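Local coordinates for protein endoglucanase A (Clostridium cellulolyticum, PDB 1EDG) that hydrolyses internal beta-1,4-glucosidic linkages of cellulose with a family 5 catalytic domain built as a TIM barrel, at residues Asp97-Met100 with Asn101-Glu105; Trp33-Gly36 with Asn37-Asp40; Asp68-Gln72 with Lys73-Thr77; Ala150-Ala153 with Ala154-Asn158. All coordinates share one frame; numbering follows the deposited sequence.

Contact 1 (Asp97-Met100 with Asn101-Glu105); sequences DVWM and NRVQE
Asp97 O takes the backbone N-H of Asn101 at 2.9 Å, the shortest of the bonds that join Asp97-Met100 to Asn101-Glu105 in the first turns of helix 97-111. The spacing then repeats: Val103 N reaches Trp99 O at 3.0 Å and Gln104 N reaches Met100 O at 3.0 Å, while Arg102 N to Val98 O, at 3.4 Å, is weak. The side-chain meeting is between Trp99 and Val103, one turn apart on the buried side. Trp99 CG stands opposite its own backbone N (chi1 -178°), and the indole lies beneath the next turn. Val103 CG2, the methyl beside that residue's backbone N, sits over one face of the five-membered ring, 4.0 Å from its centroid and 19° off the normal, a CH-pi contact displaced toward the NE1 rim; NE1 to CG2 is 3.8 Å. The same methyl rests against the carbonyl of Trp99, so it fills the angle between ring and backbone. Further along, the guanidinium of Arg102, a buried residue, gives NH1 to Glu105 OE1 at 2.8 Å, a salt bridge to the anti lone pair of the carboxylate. NH1 also bonds Tyr109 OH, NE pairs with Glu54 and NH2 with the carbonyl of Thr62, which together should hold the group's rotation firmly. Asn101 and Gln104 turn their side-chain oxygens to Arg155 of helix 138-155, and Gln104 also bonds Tyr159. Trp99 stacks on His87 and meets Trp84, wedging the start of this helix against the loop after barrel strand 77-80.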
loop_
_atom_site.group_PDB
_atom_site.type_symbol
_atom_site.label_atom_id
_atom_site.label_comp_id
_atom_site.label_asym_id
_atom_site.label_seq_id
_atom_site.Cartn_x
_atom_site.Cartn_y
_atom_site.Cartn_z
ATOM N N ASP A 97 -9.320 13.663 -18.485
ATOM C CA ASP A 97 -8.852 14.840 -17.755
ATOM C C ASP A 97 -9.713 15.147 -16.530
ATOM O O ASP A 97 -9.226 15.701 -15.546
ATOM C CB ASP A 97 -8.811 16.063 -18.670
ATOM C CG ASP A 97 -7.674 16.003 -19.666
ATOM O OD1 ASP A 97 -6.512 15.855 -19.226
ATOM O OD2 ASP A 97 -7.938 16.108 -20.886
ATOM N N VAL A 98 -10.991 14.789 -16.598
ATOM C CA VAL A 98 -11.920 15.023 -15.496
ATOM C C VAL A 98 -11.488 14.189 -14.295
ATOM O O VAL A 98 -11.474 14.676 -13.166
ATOM C CB VAL A 98 -13.391 14.683 -15.910
ATOM C CG1 VAL A 98 -14.306 14.615 -14.696
ATOM C CG2 VAL A 98 -13.908 15.736 -16.869
ATOM N N TRP A 99 -11.107 12.942 -14.553
ATOM C CA TRP A 99 -10.663 12.043 -13.496
ATOM C C TRP A 99 -9.302 12.486 -12.966
ATOM O O TRP A 99 -9.098 12.545 -11.749
ATOM C CB TRP A 99 -10.576 10.617 -14.023
ATOM C CG TRP A 99 -10.169 9.609 -12.999
ATOM C CD1 TRP A 99 -8.973 8.954 -12.929
ATOM C CD2 TRP A 99 -10.978 9.079 -11.934
ATOM N NE1 TRP A 99 -8.990 8.044 -11.902
ATOM C CE2 TRP A 99 -10.205 8.097 -11.272
ATOM C CE3 TRP A 99 -12.282 9.331 -11.480
ATOM C CZ2 TRP A 99 -10.692 7.365 -10.182
ATOM C CZ3 TRP A 99 -12.767 8.598 -10.392
ATOM C CH2 TRP A 99 -11.970 7.628 -9.759
ATOM N N MET A 100 -8.384 12.810 -13.877
ATOM C CA MET A 100 -7.041 13.251 -13.496
ATOM C C MET A 100 -7.090 14.501 -12.615
ATOM O O MET A 100 -6.375 14.590 -11.611
ATOM C CB MET A 100 -6.182 13.521 -14.736
ATOM C CG MET A 100 -4.714 13.794 -14.427
ATOM S SD MET A 100 -3.825 12.351 -13.756
ATOM C CE MET A 100 -3.127 11.678 -15.249
ATOM N N ASN A 101 -7.945 15.453 -12.978
ATOM C CA ASN A 101 -8.084 16.693 -12.210
ATOM C C ASN A 101 -8.528 16.438 -10.775
ATOM O O ASN A 101 -7.993 17.041 -9.844
ATOM C CB ASN A 101 -9.068 17.653 -12.886
ATOM C CG ASN A 101 -8.526 18.232 -14.174
ATOM O OD1 ASN A 101 -7.320 18.196 -14.432
ATOM N ND2 ASN A 101 -9.417 18.764 -15.003
ATOM N N ARG A 102 -9.498 15.549 -10.601
ATOM C CA ARG A 102 -10.008 15.224 -9.277
ATOM C C ARG A 102 -8.942 14.512 -8.435
ATOM O O ARG A 102 -8.767 14.823 -7.252
ATOM C CB ARG A 102 -11.283 14.387 -9.385
ATOM C CG ARG A 102 -11.879 13.962 -8.046
ATOM C CD ARG A 102 -12.154 15.148 -7.115
ATOM N NE ARG A 102 -12.583 14.681 -5.798
ATOM C CZ ARG A 102 -12.418 15.355 -4.661
ATOM N NH1 ARG A 102 -11.838 16.546 -4.652
ATOM N NH2 ARG A 102 -12.801 14.810 -3.518
ATOM N N VAL A 103 -8.219 13.575 -9.045
ATOM C CA VAL A 103 -7.160 12.860 -8.334
ATOM C C VAL A 103 -6.122 13.865 -7.831
ATOM O O VAL A 103 -5.710 13.815 -6.665
ATOM C CB VAL A 103 -6.473 11.802 -9.245
ATOM C CG1 VAL A 103 -5.247 11.197 -8.540
ATOM C CG2 VAL A 103 -7.463 10.696 -9.589
ATOM N N GLN A 104 -5.723 14.793 -8.695
ATOM C CA GLN A 104 -4.735 15.802 -8.321
ATOM C C GLN A 104 -5.229 16.700 -7.182
ATOM O O GLN A 104 -4.440 17.169 -6.366
ATOM C CB GLN A 104 -4.342 16.651 -9.533
ATOM C CG GLN A 104 -3.262 17.677 -9.233
ATOM C CD GLN A 104 -2.780 18.394 -10.469
ATOM O OE1 GLN A 104 -3.525 18.568 -11.432
ATOM N NE2 GLN A 104 -1.529 18.816 -10.453
ATOM N N GLU A 105 -6.533 16.940 -7.139
ATOM C CA GLU A 105 -7.143 17.769 -6.100
ATOM C C GLU A 105 -6.897 17.123 -4.734
ATOM O O GLU A 105 -6.429 17.776 -3.801
ATOM C CB GLU A 105 -8.648 17.865 -6.362
ATOM C CG GLU A 105 -9.276 19.228 -6.153
ATOM C CD GLU A 105 -10.630 19.344 -6.853
ATOM O OE1 GLU A 105 -11.566 18.602 -6.487
ATOM O OE2 GLU A 105 -10.751 20.161 -7.791
#

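Contact 2 (Trp33-Gly36 with Asn37-Asp40); sequences WNLG and NTFD
The Thr38 hydroxyl donates to Gly36 O from well outside the carbonyl plane: OG1 to O is 2.8 Å, yet OG1 stands 59° out of the plane. Having OG1 beside its own backbone N (chi1 -52°) turns the hydroxyl back to the carbonyl two residues earlier. Arg357 NH2 also bonds OG1, so the hydroxyl links the turn to a distant loop. Just before it, Leu35 is the centre of an inverse gamma turn, closed by a weak bond from Gly36 N to Asn34 O, and Asn37 takes left-handed helical backbone angles. These bends carry the chain off strand 32-34, the first strand of the TIM barrel, into the loop at its C-terminal end, the end where enzymes of this fold keep their active site. Inside the turn, the Asp40 carboxylate folds back: OD1 receives Thr38 N at 2.8 Å from above the carboxylate plane, and OD2 receives Asn37 N weakly at 3.1 Å. A water bridges Leu35 O, to which it donates at 3.0 Å, and Phe39 N, from which it accepts at 2.9 Å. On the apolar side Leu35 CD1 lies obliquely against the Phe39 ring, 4.0 Å from CE2, while Thr38 CG2 rests over one face of that ring.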
loop_
_atom_site.group_PDB
_atom_site.type_symbol
_atom_site.label_atom_id
_atom_site.label_comp_id
_atom_site.label_asym_id
_atom_site.label_seq_id
_atom_site.Cartn_x
_atom_site.Cartn_y
_atom_site.Cartn_z
ATOM N N TRP A 33 -1.585 6.073 6.075
ATOM C CA TRP A 33 -3.004 5.751 6.073
ATOM C C TRP A 33 -3.452 5.628 4.608
ATOM O O TRP A 33 -3.033 6.419 3.763
ATOM C CB TRP A 33 -3.766 6.881 6.768
ATOM C CG TRP A 33 -5.240 6.693 6.860
ATOM C CD1 TRP A 33 -5.919 5.946 7.776
ATOM C CD2 TRP A 33 -6.227 7.324 6.041
ATOM N NE1 TRP A 33 -7.275 6.082 7.585
ATOM C CE2 TRP A 33 -7.491 6.918 6.523
ATOM C CE3 TRP A 33 -6.168 8.199 4.948
ATOM C CZ2 TRP A 33 -8.692 7.361 5.947
ATOM C CZ3 TRP A 33 -7.362 8.642 4.375
ATOM C CH2 TRP A 33 -8.605 8.219 4.879
ATOM N N ASN A 34 -4.266 4.615 4.311
ATOM C CA ASN A 34 -4.789 4.392 2.957
ATOM C C ASN A 34 -6.169 5.021 2.768
ATOM O O ASN A 34 -7.052 4.818 3.600
ATOM C CB ASN A 34 -4.985 2.898 2.696
ATOM C CG ASN A 34 -3.746 2.214 2.182
ATOM O OD1 ASN A 34 -3.417 2.331 1.007
ATOM N ND2 ASN A 34 -3.094 1.431 3.040
ATOM N N LEU A 35 -6.363 5.721 1.652
ATOM C CA LEU A 35 -7.667 6.298 1.302
ATOM C C LEU A 35 -8.359 5.109 0.584
ATOM O O LEU A 35 -8.530 5.117 -0.639
ATOM C CB LEU A 35 -7.480 7.466 0.317
ATOM C CG LEU A 35 -8.339 8.743 0.354
ATOM C CD1 LEU A 35 -8.540 9.252 -1.059
ATOM C CD2 LEU A 35 -9.678 8.544 1.045
ATOM N N GLY A 36 -8.720 4.085 1.355
ATOM C CA GLY A 36 -9.310 2.872 0.809
ATOM C C GLY A 36 -10.712 2.940 0.246
ATOM O O GLY A 36 -11.508 3.797 0.637
ATOM N N ASN A 37 -10.997 2.018 -0.675
ATOM C CA ASN A 37 -12.298 1.903 -1.346
ATOM C C ASN A 37 -12.825 3.230 -1.883
ATOM O O ASN A 37 -14.029 3.483 -1.857
ATOM C CB ASN A 37 -13.339 1.255 -0.420
ATOM C CG ASN A 37 -13.192 -0.264 -0.322
ATOM O OD1 ASN A 37 -12.216 -0.847 -0.803
ATOM N ND2 ASN A 37 -14.157 -0.907 0.326
ATOM N N THR A 38 -11.925 4.060 -2.396
ATOM C CA THR A 38 -12.278 5.367 -2.939
ATOM C C THR A 38 -11.982 5.434 -4.443
ATOM O O THR A 38 -12.767 4.908 -5.240
ATOM C CB THR A 38 -11.557 6.469 -2.150
ATOM O OG1 THR A 38 -11.809 6.259 -0.759
ATOM C CG2 THR A 38 -12.061 7.853 -2.522
ATOM N N PHE A 39 -10.844 6.005 -4.841
ATOM C CA PHE A 39 -10.513 6.082 -6.263
ATOM C C PHE A 39 -10.207 4.709 -6.876
ATOM O O PHE A 39 -10.084 4.583 -8.101
ATOM C CB PHE A 39 -9.364 7.053 -6.499
ATOM C CG PHE A 39 -9.712 8.482 -6.189
ATOM C CD1 PHE A 39 -10.605 9.183 -6.993
ATOM C CD2 PHE A 39 -9.155 9.128 -5.092
ATOM C CE1 PHE A 39 -10.938 10.509 -6.714
ATOM C CE2 PHE A 39 -9.482 10.456 -4.803
ATOM C CZ PHE A 39 -10.376 11.147 -5.618
ATOM N N ASP A 40 -10.086 3.696 -6.019
ATOM C CA ASP A 40 -9.828 2.315 -6.433
ATOM C C ASP A 40 -11.096 1.540 -6.822
ATOM O O ASP A 40 -11.010 0.409 -7.322
ATOM C CB ASP A 40 -9.025 1.533 -5.366
ATOM C CG ASP A 40 -9.508 1.780 -3.936
ATOM O OD1 ASP A 40 -9.558 2.946 -3.517
ATOM O OD2 ASP A 40 -9.781 0.804 -3.212
HETATM O O HOH W 1 -8.367 6.320 -3.341
#

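Contact 3 (Asp68-Gln72 with Lys73-Thr77); sequences DAIKQ and KGFNT
Lys73, Phe75 and Ile70 carry most of this junction, where helix 64-73 ends and the chain turns toward strand 77-80. Lys73 makes the last regular link to the helix: its N-H goes to Ala69 O at 3.2 Å, with a weak second branch to Ile70 O. Its CB rests against the Ile70 carbonyl, and the rest of the chain leads off to a salt bridge between NZ and Asp369. One residue on, Gly74 has a positive phi of 132° and its N reaches Lys71 O at 2.9 Å, a Schellman motif that ends the helix and turns the chain away from the helix axis. That turn brings Phe75 back under the last turn of the helix. With CG beside its own backbone N (chi1 -69°), the ring crosses obliquely against Ile70: the CG2 branch of Ile70 is 3.6 Å from Phe75 CB and also touches CD2. At the ring's edge, near its plane, CD2 lies 3.5 Å from Ile70 O, its slightly positive rim facing that carbonyl. On the other flank a water donates to both Lys71 O at 3.1 Å and Phe75 O at 2.9 Å, tying the departing chain to the helix. Lys71 and Asn76 lie side by side, pointing the same way, with Lys71 NZ 3.6 Å from Asn76 OD1; Asn76 ND2 bonds Gly28 O. Phe362 of strand 361-362 and Ile368 of helix 365-374 pack on Phe75, whose ring also meets Trp33, so the helix end packs against the first barrel strand, just before strand 77-80 begins.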
loop_
_atom_site.group_PDB
_atom_site.type_symbol
_atom_site.label_atom_id
_atom_site.label_comp_id
_atom_site.label_asym_id
_atom_site.label_seq_id
_atom_site.Cartn_x
_atom_site.Cartn_y
_atom_site.Cartn_z
ATOM N N ASP A 68 -6.872 16.779 7.014
ATOM C CA ASP A 68 -6.352 17.576 8.127
ATOM C C ASP A 68 -6.400 16.738 9.408
ATOM O O ASP A 68 -5.452 16.740 10.202
ATOM C CB ASP A 68 -7.197 18.840 8.345
ATOM C CG ASP A 68 -7.028 19.877 7.250
ATOM O OD1 ASP A 68 -6.049 19.815 6.470
ATOM O OD2 ASP A 68 -7.889 20.780 7.183
ATOM N N ALA A 69 -7.507 16.029 9.605
ATOM C CA ALA A 69 -7.699 15.194 10.781
ATOM C C ALA A 69 -6.693 14.041 10.852
ATOM O O ALA A 69 -6.165 13.724 11.927
ATOM C CB ALA A 69 -9.113 14.663 10.812
ATOM N N ILE A 70 -6.438 13.415 9.708
ATOM C CA ILE A 70 -5.493 12.303 9.625
ATOM C C ILE A 70 -4.104 12.771 10.062
ATOM O O ILE A 70 -3.444 12.115 10.876
ATOM C CB ILE A 70 -5.428 11.738 8.176
ATOM C CG1 ILE A 70 -6.795 11.180 7.762
ATOM C CG2 ILE A 70 -4.330 10.687 8.048
ATOM C CD1 ILE A 70 -7.314 10.103 8.673
ATOM N N LYS A 71 -3.668 13.910 9.529
ATOM C CA LYS A 71 -2.363 14.466 9.870
ATOM C C LYS A 71 -2.278 14.802 11.358
ATOM O O LYS A 71 -1.291 14.482 12.025
ATOM C CB LYS A 71 -2.080 15.722 9.052
ATOM C CG LYS A 71 -0.740 16.334 9.390
ATOM C CD LYS A 71 -0.469 17.599 8.636
ATOM C CE LYS A 71 0.942 18.077 8.938
ATOM N NZ LYS A 71 1.963 17.027 8.601
ATOM N N GLN A 72 -3.326 15.430 11.875
ATOM C CA GLN A 72 -3.387 15.812 13.279
ATOM C C GLN A 72 -3.154 14.616 14.210
ATOM O O GLN A 72 -2.571 14.766 15.283
ATOM C CB GLN A 72 -4.745 16.454 13.579
ATOM C CG GLN A 72 -4.903 16.994 14.990
ATOM C CD GLN A 72 -6.361 17.210 15.359
ATOM O OE1 GLN A 72 -6.961 16.392 16.061
ATOM N NE2 GLN A 72 -6.949 18.297 14.863
ATOM N N LYS A 73 -3.596 13.433 13.794
ATOM C CA LYS A 73 -3.423 12.232 14.600
ATOM C C LYS A 73 -1.977 11.754 14.693
ATOM O O LYS A 73 -1.603 11.085 15.660
ATOM C CB LYS A 73 -4.288 11.092 14.064
ATOM C CG LYS A 73 -5.470 10.752 14.937
ATOM C CD LYS A 73 -5.042 10.411 16.355
ATOM C CE LYS A 73 -6.236 10.008 17.193
ATOM N NZ LYS A 73 -5.979 10.197 18.644
ATOM N N GLY A 74 -1.175 12.058 13.680
ATOM C CA GLY A 74 0.211 11.624 13.700
ATOM C C GLY A 74 0.679 10.958 12.416
ATOM O O GLY A 74 1.874 10.703 12.252
ATOM N N PHE A 75 -0.253 10.651 11.517
ATOM C CA PHE A 75 0.105 10.034 10.238
ATOM C C PHE A 75 0.845 11.071 9.399
ATOM O O PHE A 75 0.483 12.247 9.417
ATOM C CB PHE A 75 -1.160 9.597 9.481
ATOM C CG PHE A 75 -1.896 8.449 10.121
ATOM C CD1 PHE A 75 -1.493 7.133 9.900
ATOM C CD2 PHE A 75 -3.006 8.682 10.930
ATOM C CE1 PHE A 75 -2.189 6.064 10.477
ATOM C CE2 PHE A 75 -3.704 7.627 11.508
ATOM C CZ PHE A 75 -3.298 6.315 11.284
ATOM N N ASN A 76 1.889 10.661 8.683
ATOM C CA ASN A 76 2.614 11.612 7.841
ATOM C C ASN A 76 2.643 11.186 6.365
ATOM O O ASN A 76 3.264 11.843 5.525
ATOM C CB ASN A 76 4.037 11.851 8.357
ATOM C CG ASN A 76 4.651 13.139 7.809
ATOM O OD1 ASN A 76 3.970 14.159 7.688
ATOM N ND2 ASN A 76 5.929 13.101 7.479
ATOM N N THR A 77 1.920 10.118 6.048
ATOM C CA THR A 77 1.874 9.609 4.679
ATOM C C THR A 77 0.473 9.122 4.337
ATOM O O THR A 77 -0.182 8.477 5.153
ATOM C CB THR A 77 2.851 8.417 4.514
ATOM O OG1 THR A 77 4.178 8.841 4.854
ATOM C CG2 THR A 77 2.836 7.887 3.079
HETATM O O HOH W 2 1.646 14.197 11.191
#

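Contact 4 (Ala150-Ala153 with Ala154-Asn158)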
loop_
_atom_site.group_PDB
_atom_site.type_symbol
_atom_site.label_atom_id
_atom_site.label_comp_id
_atom_site.label_asym_id
_atom_site.label_seq_id
_atom_site.Cartn_x
_atom_site.Cartn_y
_atom_site.Cartn_z
ATOM N N ALA A 150 3.326 7.301 -18.291
ATOM C CA ALA A 150 3.888 8.459 -18.984
ATOM C C ALA A 150 2.978 9.661 -18.710
ATOM O O ALA A 150 3.451 10.776 -18.502
ATOM C CB ALA A 150 3.980 8.196 -20.493
ATOM N N GLN A 151 1.673 9.415 -18.687
ATOM C CA GLN A 151 0.690 10.459 -18.432
ATOM C C GLN A 151 0.718 10.944 -16.980
ATOM O O GLN A 151 0.680 12.154 -16.724
ATOM C CB GLN A 151 -0.709 9.963 -18.788
ATOM C CG GLN A 151 -0.904 9.687 -20.267
ATOM C CD GLN A 151 -2.252 9.077 -20.546
ATOM O OE1 GLN A 151 -3.266 9.774 -20.572
ATOM N NE2 GLN A 151 -2.281 7.767 -20.726
ATOM N N ILE A 152 0.761 10.007 -16.037
ATOM C CA ILE A 152 0.807 10.370 -14.623
ATOM C C ILE A 152 2.091 11.151 -14.341
ATOM O O ILE A 152 2.060 12.204 -13.696
ATOM C CB ILE A 152 0.717 9.132 -13.707
ATOM C CG1 ILE A 152 -0.632 8.439 -13.904
ATOM C CG2 ILE A 152 0.858 9.552 -12.237
ATOM C CD1 ILE A 152 -0.720 7.083 -13.250
ATOM N N ALA A 153 3.210 10.670 -14.872
ATOM C CA ALA A 153 4.489 11.343 -14.687
ATOM C C ALA A 153 4.462 12.774 -15.237
ATOM O O ALA A 153 4.982 13.700 -14.612
ATOM C CB ALA A 153 5.604 10.543 -15.349
ATOM N N ALA A 154 3.843 12.965 -16.398
ATOM C CA ALA A 154 3.778 14.293 -17.000
ATOM C C ALA A 154 2.921 15.250 -16.176
ATOM O O ALA A 154 3.285 16.407 -15.993
ATOM C CB ALA A 154 3.249 14.210 -18.428
ATOM N N ARG A 155 1.794 14.764 -15.669
ATOM C CA ARG A 155 0.903 15.605 -14.879
ATOM C C ARG A 155 1.526 16.052 -13.559
ATOM O O ARG A 155 1.388 17.213 -13.175
ATOM C CB ARG A 155 -0.433 14.894 -14.618
ATOM C CG ARG A 155 -1.386 15.649 -13.686
ATOM C CD ARG A 155 -1.805 17.012 -14.249
ATOM N NE ARG A 155 -2.780 16.889 -15.331
ATOM C CZ ARG A 155 -4.090 17.077 -15.187
ATOM N NH1 ARG A 155 -4.601 17.401 -14.002
ATOM N NH2 ARG A 155 -4.896 16.921 -16.230
ATOM N N PHE A 156 2.224 15.143 -12.883
ATOM C CA PHE A 156 2.835 15.459 -11.596
ATOM C C PHE A 156 4.333 15.747 -11.647
ATOM O O PHE A 156 5.016 15.670 -10.623
ATOM C CB PHE A 156 2.552 14.331 -10.606
ATOM C CG PHE A 156 1.091 14.144 -10.307
ATOM C CD1 PHE A 156 0.479 14.862 -9.279
ATOM C CD2 PHE A 156 0.323 13.254 -11.054
ATOM C CE1 PHE A 156 -0.875 14.696 -8.997
ATOM C CE2 PHE A 156 -1.031 13.078 -10.783
ATOM C CZ PHE A 156 -1.634 13.800 -9.752
ATOM N N ALA A 157 4.810 16.173 -12.811
ATOM C CA ALA A 157 6.224 16.470 -13.034
ATOM C C ALA A 157 6.873 17.461 -12.062
ATOM O O ALA A 157 8.059 17.346 -11.758
ATOM C CB ALA A 157 6.426 16.950 -14.468
ATOM N N ASN A 158 6.098 18.429 -11.585
ATOM C CA ASN A 158 6.615 19.456 -10.683
ATOM C C ASN A 158 6.609 19.124 -9.193
ATOM O O ASN A 158 7.086 19.921 -8.386
ATOM C CB ASN A 158 5.881 20.779 -10.913
ATOM C CG ASN A 158 6.090 21.327 -12.313
ATOM O OD1 ASN A 158 7.199 21.301 -12.845
ATOM N ND2 ASN A 158 5.022 21.824 -12.918
#
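The ring of Phe156 has Ile152 O at its edge: the oxygen lies close to the ring plane, 3.3 Å from CD2. The CG2 methyl of Ile152 comes to CD2 from out of that plane, at 3.9 Å, and the two side chains cross at a slant. Over one face comes the CG of the preceding Arg155, 3.8 Å above the plane and shifted toward the rim. Phe156 CG is placed beside its own backbone N (chi1 -63°), which swings the ring back under the turn that carries Ile152. The backbone is joined in the usual helical way, Ala154 N to Ala150 O at 3.1 Å, Arg155 N to Gln151 O at 3.0 Å, and Phe156 N to Ile152 O at 3.1 Å. The last is nearly straight at the hydrogen (163°), so Ile152 O accepts an amide N-H while it also faces the ring edge. Phe156 is the first residue to leave helical angles. Met100, Gln104 and Val107 of helix 97-111 and Leu119 of strand 116-120 border its ring, and Tyr159 meets it edge to face. Where the backbone departs from helical angles, Ala157 N lies 3.1 Å from Ala153 O at a poor angle; Asn214 ND2 bonds that carbonyl. The helix end thus seems to be satisfied partly by a side-chain amide from another loop, while the polarised rim of Phe156 faces Ile152 O.

How the contacts relate
All four contacts are local and lie in series, closing no long loop and neither nesting nor crossing. Contact 2 comes first, turning the chain off the first barrel strand. Contact 3 ends the helix that leads to the second strand, and the two join where Trp33 N meets Thr77 O, 2.9 Å apart. Contact 1 then opens the helix leading to the third strand; its Trp99 packs edge-to-face with Phe39 of contact 2. Contact 4 finishes the helix before the fourth strand, and Arg155 docks it on contact 1. Contacts 3 and 4 lie far apart, about 26 Å between centres, bridged through contacts 2 and 1 along consecutive beta-alpha units of the barrel.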